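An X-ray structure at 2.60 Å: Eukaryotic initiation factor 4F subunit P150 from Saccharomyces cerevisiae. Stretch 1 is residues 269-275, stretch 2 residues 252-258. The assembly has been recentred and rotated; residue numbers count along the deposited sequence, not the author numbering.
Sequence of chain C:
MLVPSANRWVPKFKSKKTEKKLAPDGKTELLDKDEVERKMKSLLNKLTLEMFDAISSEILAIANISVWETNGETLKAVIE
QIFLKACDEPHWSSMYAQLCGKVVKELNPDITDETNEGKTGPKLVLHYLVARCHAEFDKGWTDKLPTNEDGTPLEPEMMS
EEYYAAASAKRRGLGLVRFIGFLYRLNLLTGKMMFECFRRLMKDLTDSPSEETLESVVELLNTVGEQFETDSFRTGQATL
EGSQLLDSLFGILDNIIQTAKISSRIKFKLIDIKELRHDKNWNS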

ATOM      1  N   LYS C 269      -0.858 -19.331   1.585  1.00 52.61           N
ATOM      2  CA  LYS C 269      -0.446 -18.869   2.916  1.00 56.29           C
ATOM      3  C   LYS C 269      -0.585 -19.967   3.970  1.00 50.10           C
ATOM      4  O   LYS C 269       0.319 -20.190   4.768  1.00 54.77           O
ATOM      5  CB  LYS C 269      -1.247 -17.634   3.342  1.00 52.51           C
ATOM      6  CG  LYS C 269      -0.805 -16.343   2.662  1.00 48.17           C
ATOM      7  CD  LYS C 269      -1.809 -15.206   2.892  1.00 46.39           C
ATOM      8  CE  LYS C 269      -1.157 -13.857   2.651  1.00 49.91           C
ATOM      9  NZ  LYS C 269      -0.435 -13.812   1.351  1.00 82.06           N
ATOM     10  N   LEU C 270      -1.720 -20.655   3.949  1.00 34.32           N
ATOM     11  CA  LEU C 270      -1.977 -21.748   4.865  1.00 32.63           C
ATOM     12  C   LEU C 270      -1.009 -22.913   4.698  1.00 46.93           C
ATOM     13  O   LEU C 270      -0.545 -23.489   5.668  1.00 53.40           O
ATOM     14  CB  LEU C 270      -3.413 -22.240   4.699  1.00 41.57           C
ATOM     15  CG  LEU C 270      -4.489 -21.163   4.812  1.00 41.99           C
ATOM     16  CD1 LEU C 270      -5.845 -21.715   4.408  1.00 46.61           C
ATOM     17  CD2 LEU C 270      -4.532 -20.622   6.228  1.00 49.18           C
ATOM     18  N   ILE C 271      -0.724 -23.276   3.456  1.00 72.47           N
ATOM     19  CA  ILE C 271       0.171 -24.389   3.179  1.00 65.93           C
ATOM     20  C   ILE C 271       1.591 -24.050   3.638  1.00 62.05           C
ATOM     21  O   ILE C 271       2.369 -24.931   4.015  1.00 53.98           O
ATOM     22  CB  ILE C 271       0.114 -24.783   1.685  1.00 47.55           C
ATOM     23  CG1 ILE C 271      -1.169 -25.559   1.406  1.00 40.54           C
ATOM     24  CG2 ILE C 271       1.307 -25.625   1.285  1.00 30.07           C
ATOM     25  CD1 ILE C 271      -1.586 -25.519  -0.036  1.00 44.54           C
ATOM     26  N   ASP C 272       1.901 -22.760   3.651  1.00 52.62           N
ATOM     27  CA  ASP C 272       3.222 -22.295   4.054  1.00 50.29           C
ATOM     28  C   ASP C 272       3.487 -22.197   5.560  1.00 64.08           C
ATOM     29  O   ASP C 272       4.605 -22.485   5.974  1.00 68.73           O
ATOM     30  CB  ASP C 272       3.584 -20.996   3.340  1.00 36.95           C
ATOM     31  CG  ASP C 272       3.823 -21.204   1.849  1.00 67.83           C
ATOM     32  OD1 ASP C 272       3.589 -22.334   1.367  1.00 81.48           O
ATOM     33  OD2 ASP C 272       4.245 -20.248   1.165  1.00 74.49           O
ATOM     34  N   ILE C 273       2.499 -21.801   6.380  1.00 46.63           N
ATOM     35  CA  ILE C 273       2.698 -21.914   7.841  1.00 78.34           C
ATOM     36  C   ILE C 273       2.674 -23.363   8.298  1.00 69.71           C
ATOM     37  O   ILE C 273       3.371 -23.719   9.239  1.00 61.77           O
ATOM     38  CB  ILE C 273       1.712 -21.091   8.740  1.00 56.02           C
ATOM     39  CG1 ILE C 273       0.476 -20.660   7.967  1.00 59.79           C
ATOM     40  CG2 ILE C 273       2.424 -19.918   9.439  1.00 49.38           C
ATOM     41  CD1 ILE C 273      -0.680 -21.600   8.138  1.00 59.59           C
ATOM     42  N   LYS C 274       1.877 -24.183   7.616  1.00 61.95           N
ATOM     43  CA  LYS C 274       1.784 -25.608   7.915  1.00 54.36           C
ATOM     44  C   LYS C 274       3.131 -26.295   7.712  1.00 45.44           C
ATOM     45  O   LYS C 274       3.518 -27.144   8.497  1.00 73.12           O
ATOM     46  CB  LYS C 274       0.709 -26.264   7.058  1.00 28.86           C
ATOM     47  CG  LYS C 274       0.082 -27.502   7.644  1.00 48.09           C
ATOM     48  CD  LYS C 274       1.090 -28.605   7.879  1.00 76.47           C
ATOM     49  CE  LYS C 274       0.605 -29.562   8.954  1.00 85.75           C
ATOM     50  NZ  LYS C 274       1.501 -30.733   9.094  1.00 99.28           N
ATOM     51  N   GLU C 275       3.856 -25.901   6.674  1.00 42.77           N
ATOM     52  CA  GLU C 275       5.167 -26.474   6.407  1.00 66.12           C
ATOM     53  C   GLU C 275       6.194 -25.834   7.308  1.00 66.14           C
ATOM     54  O   GLU C 275       7.147 -26.482   7.729  1.00 73.03           O
ATOM     55  CB  GLU C 275       5.589 -26.290   4.943  1.00 62.54           C
ATOM     56  CG  GLU C 275       7.063 -26.629   4.706  1.00 83.64           C
ATOM     57  CD  GLU C 275       7.535 -26.375   3.284  1.00 92.60           C
ATOM     58  OE1 GLU C 275       8.665 -26.798   2.945  1.00 92.46           O
ATOM     59  OE2 GLU C 275       6.781 -25.755   2.508  1.00 98.15           O
TER
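Stretch 2 252-258: ILDNIIQ

Leu 270 forms the apolar centre of the contact. Its CA-to-CB bond points toward stretch 2, and its side chain, in the m,t rotamer, reaches three residues there. Leu 270 CB lies 3.5 Å from Ile 257 CD1, Leu 270 CD1 lies 3.9 Å from Ile 256 CG2, and Leu 270 CD2 approaches Leu 253 CD1 at 4.3 Å. A branched, uncharged side chain suits this buried place, since its two methyl groups can meet different neighbours without leaving a polar atom unpaired.

The residues of stretch 2 that receive it follow from helical geometry. Residues 252 to 257 are the end of a helix that begins earlier in the chain, and Ile 257 N donates to Leu 253 O at 2.9 Å; one turn therefore separates Leu 253 from Ile 257 and brings both, with Ile 256, to the same side. Gln 258 is the first residue to leave helical phi/psi. Stretch 1 is helical throughout. The two axes run roughly antiparallel, with a signed crossing angle of -144° and a closest approach of 10.1 Å.

Around this centre, two isoleucines of stretch 1 start out sideways, but their apolar arms are long enough to bring their ends nearer. Ile 273 CD1 meets Leu 253 CD1 at 3.9 Å, and Ile 271 CG1 meets Ile 257 CD1 at 3.9 Å, so Ile 257 packs against both Leu 270 and Ile 271.

At the polar edge, Lys 274 lies one turn beyond Leu 270 and faces Asp 254. Its aliphatic portion makes the close approach, Lys 274 CG to Asp 254 OD1 at 3.2 Å, while Lys 274 NZ remains 4.5 Å from Asp 254 OD2. The opposite charges, suited to this partly exposed edge, are near each other but beyond a salt bridge, and no hydrogen bond joins the stretches.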

ATOM      1  N   ILE C 252      -7.500 -27.491  12.056  1.00 56.99           N
ATOM      2  CA  ILE C 252      -8.661 -26.775  11.551  1.00 60.56           C
ATOM      3  C   ILE C 252      -8.296 -26.180  10.220  1.00 61.54           C
ATOM      4  O   ILE C 252      -9.147 -26.009   9.349  1.00 79.73           O
ATOM      5  CB  ILE C 252      -9.088 -25.631  12.502  1.00 55.21           C
ATOM      6  CG1 ILE C 252      -9.825 -26.190  13.719  1.00 45.43           C
ATOM      7  CG2 ILE C 252      -9.972 -24.632  11.790  1.00 53.74           C
ATOM      8  CD1 ILE C 252     -10.134 -25.140  14.736  1.00 61.92           C
ATOM      9  N   LEU C 253      -7.013 -25.864  10.078  1.00 67.01           N
ATOM     10  CA  LEU C 253      -6.487 -25.248   8.873  1.00 61.71           C
ATOM     11  C   LEU C 253      -6.245 -26.285   7.781  1.00 64.49           C
ATOM     12  O   LEU C 253      -6.470 -26.014   6.610  1.00 73.25           O
ATOM     13  CB  LEU C 253      -5.194 -24.489   9.181  1.00 43.36           C
ATOM     14  CG  LEU C 253      -5.221 -23.333  10.185  1.00 56.65           C
ATOM     15  CD1 LEU C 253      -3.922 -22.527  10.086  1.00 45.28           C
ATOM     16  CD2 LEU C 253      -6.443 -22.420   9.995  1.00 45.37           C
ATOM     17  N   ASP C 254      -5.775 -27.467   8.161  1.00 61.71           N
ATOM     18  CA  ASP C 254      -5.635 -28.554   7.201  1.00 67.12           C
ATOM     19  C   ASP C 254      -6.999 -28.874   6.607  1.00 69.98           C
ATOM     20  O   ASP C 254      -7.130 -29.096   5.407  1.00 70.66           O
ATOM     21  CB  ASP C 254      -5.035 -29.798   7.854  1.00 75.33           C
ATOM     22  CG  ASP C 254      -3.554 -29.653   8.139  1.00 90.22           C
ATOM     23  OD1 ASP C 254      -2.932 -28.702   7.612  1.00 94.16           O
ATOM     24  OD2 ASP C 254      -3.012 -30.490   8.893  1.00 87.77           O
ATOM     25  N   ASN C 255      -8.012 -28.886   7.462  1.00 75.17           N
ATOM     26  CA  ASN C 255      -9.384 -29.082   7.032  1.00 78.74           C
ATOM     27  C   ASN C 255      -9.770 -28.000   6.047  1.00 76.68           C
ATOM     28  O   ASN C 255     -10.209 -28.290   4.938  1.00 85.62           O
ATOM     29  CB  ASN C 255     -10.327 -29.058   8.235  1.00 86.94           C
ATOM     30  CG  ASN C 255     -11.764 -29.338   7.854  1.00109.29           C
ATOM     31  OD1 ASN C 255     -12.060 -29.674   6.709  1.00118.84           O
ATOM     32  ND2 ASN C 255     -12.669 -29.200   8.816  1.00120.36           N
ATOM     33  N   ILE C 256      -9.590 -26.749   6.455  1.00 56.10           N
ATOM     34  CA  ILE C 256      -9.938 -25.611   5.612  1.00 53.68           C
ATOM     35  C   ILE C 256      -9.289 -25.675   4.238  1.00 59.54           C
ATOM     36  O   ILE C 256      -9.925 -25.381   3.228  1.00 76.30           O
ATOM     37  CB  ILE C 256      -9.572 -24.288   6.279  1.00 56.55           C
ATOM     38  CG1 ILE C 256     -10.678 -23.879   7.257  1.00 58.01           C
ATOM     39  CG2 ILE C 256      -9.357 -23.214   5.224  1.00 43.88           C
ATOM     40  CD1 ILE C 256     -10.251 -22.853   8.275  1.00 70.39           C
ATOM     41  N   ILE C 257      -8.021 -26.055   4.202  1.00 77.51           N
ATOM     42  CA  ILE C 257      -7.308 -26.198   2.942  1.00 78.45           C
ATOM     43  C   ILE C 257      -7.929 -27.327   2.132  1.00 90.63           C
ATOM     44  O   ILE C 257      -8.214 -27.168   0.949  1.00105.75           O
ATOM     45  CB  ILE C 257      -5.818 -26.531   3.167  1.00 60.62           C
ATOM     46  CG1 ILE C 257      -5.055 -25.327   3.725  1.00 43.34           C
ATOM     47  CG2 ILE C 257      -5.191 -26.998   1.876  1.00 60.81           C
ATOM     48  CD1 ILE C 257      -3.740 -25.705   4.355  1.00 38.87           C
ATOM     49  N   GLN C 258      -8.147 -28.461   2.789  1.00 93.37           N
ATOM     50  CA  GLN C 258      -8.580 -29.677   2.116  1.00104.49           C
ATOM     51  C   GLN C 258     -10.089 -29.770   1.916  1.00106.23           C
ATOM     52  O   GLN C 258     -10.594 -30.854   1.648  1.00125.04           O
ATOM     53  CB  GLN C 258      -8.121 -30.912   2.897  1.00116.87           C
ATOM     54  CG  GLN C 258      -6.635 -30.975   3.198  1.00130.23           C
ATOM     55  CD  GLN C 258      -6.306 -32.048   4.222  1.00141.68           C
ATOM     56  OE1 GLN C 258      -7.128 -32.922   4.508  1.00146.37           O
ATOM     57  NE2 GLN C 258      -5.102 -31.986   4.782  1.00137.89           N
TER